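Local coordinates for packaging enzyme P4 (Pseudomonas phage phi6, PDB 4BLO), which hydrolyses nucleoside triphosphates as a hexameric RecA-like ATPase and probably uses that energy to drive viral RNA into the phage capsid, at residues A84-E87 and S88-V92. Residues are numbered along the deposited sequence; the frame is centred on the assembly and turned at random.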
# COMPACT_ATOMS: atom_id res chain seq x y z
N ALA L 84 21.28 -3.02 7.82
CA ALA L 84 21.45 -1.68 8.37
C ALA L 84 20.09 -1.02 8.67
O ALA L 84 19.80 -0.70 9.82
CB ALA L 84 22.27 -0.82 7.42
N ASP L 85 19.24 -0.84 7.63
CA ASP L 85 17.91 -0.26 7.75
C ASP L 85 16.85 -1.27 7.26
O ASP L 85 16.95 -1.77 6.13
CB ASP L 85 17.81 1.09 7.00
CG ASP L 85 18.53 2.25 7.66
OD1 ASP L 85 18.05 2.73 8.72
OD2 ASP L 85 19.57 2.70 7.11
N VAL L 86 15.87 -1.59 8.13
CA VAL L 86 14.79 -2.53 7.82
C VAL L 86 13.45 -1.75 7.60
O VAL L 86 13.16 -0.78 8.30
CB VAL L 86 14.68 -3.66 8.89
CG1 VAL L 86 14.14 -3.15 10.23
CG2 VAL L 86 13.85 -4.83 8.40
N GLU L 87 12.68 -2.18 6.59
CA GLU L 87 11.37 -1.63 6.21
C GLU L 87 10.29 -2.12 7.17
O GLU L 87 10.42 -3.22 7.71
CB GLU L 87 11.03 -2.06 4.77
CG GLU L 87 12.02 -1.61 3.70
CD GLU L 87 11.70 -0.30 3.00
OE1 GLU L 87 10.60 -0.19 2.40
OE2 GLU L 87 12.57 0.60 3.01
N SER L 88 9.19 -1.35 7.34
CA SER L 88 8.06 -1.75 8.18
C SER L 88 7.28 -2.93 7.56
O SER L 88 6.49 -3.54 8.27
CB SER L 88 7.11 -0.59 8.45
OG SER L 88 7.72 0.50 9.13
N ASP L 89 7.49 -3.24 6.26
CA ASP L 89 6.82 -4.34 5.58
C ASP L 89 7.87 -5.35 5.10
O ASP L 89 8.21 -5.40 3.92
CB ASP L 89 5.92 -3.84 4.44
CG ASP L 89 4.61 -3.19 4.88
OD1 ASP L 89 4.21 -3.40 6.05
OD2 ASP L 89 3.97 -2.50 4.04
N VAL L 90 8.41 -6.09 6.06
CA VAL L 90 9.45 -7.13 5.94
C VAL L 90 8.90 -8.39 6.63
O VAL L 90 8.16 -8.24 7.59
CB VAL L 90 10.77 -6.62 6.59
CG1 VAL L 90 10.61 -6.38 8.09
CG2 VAL L 90 11.94 -7.58 6.32
N ASP L 91 9.26 -9.62 6.18
CA ASP L 91 8.71 -10.82 6.82
C ASP L 91 9.07 -10.91 8.31
O ASP L 91 10.24 -10.83 8.69
CB ASP L 91 9.12 -12.11 6.10
CG ASP L 91 8.43 -13.35 6.64
OD1 ASP L 91 7.24 -13.26 7.03
OD2 ASP L 91 9.05 -14.44 6.60
N VAL L 92 8.02 -11.06 9.14
CA VAL L 92 8.01 -11.16 10.61
C VAL L 92 8.90 -12.34 11.10
O VAL L 92 9.42 -12.32 12.22
CB VAL L 92 6.53 -11.33 11.06
CG1 VAL L 92 6.42 -11.29 12.56
CG2 VAL L 92 5.65 -10.21 10.50
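V86 and V90 meet across a local turn, four residues apart, in the irregular chain between helix 66-69 and helix 92-95, on the outskirts of the ATPase chain; the centre of the contact lies about 26 Å from the centre of the chain. The chain bends at E87-D89 and brings the two valines into contact. One branch of V86 does the touching: its CG2 sits against both methyls of V90, 3.6 Å from CG1 and 3.9 Å from CG2, the side chains crossing at about a right angle. Both valines have the same rotamer; in V86, CG2 stands anti to the backbone N (chi1 71° for CG1) and is thereby the branch presented to V90. Valine suits both places: it is apolar and short, and its branch at CB puts methyls close to the backbone, where the bend brings them into contact.

No hydrogen bond closes the turn. The carbonyl O of E87 instead faces the apolar CG1 of V90. E87 itself runs its bent chain away from the turn, as suits a carboxylate on a partly exposed residue, and packs on E87 of the second subunit. S88 is small enough to be buried at the bend, and its OG is satisfied by a hydrogen bond to V90 O of the third subunit. V86 gives its backbone N to D94 OD2 of that same subunit, while V90 packs on V86 of the second. The arrangement is thus an open turn with a small valine cluster, built into the subunit interfaces of a hexameric RecA-type P-loop ATPase, on a loop well apart from the ADP pocket.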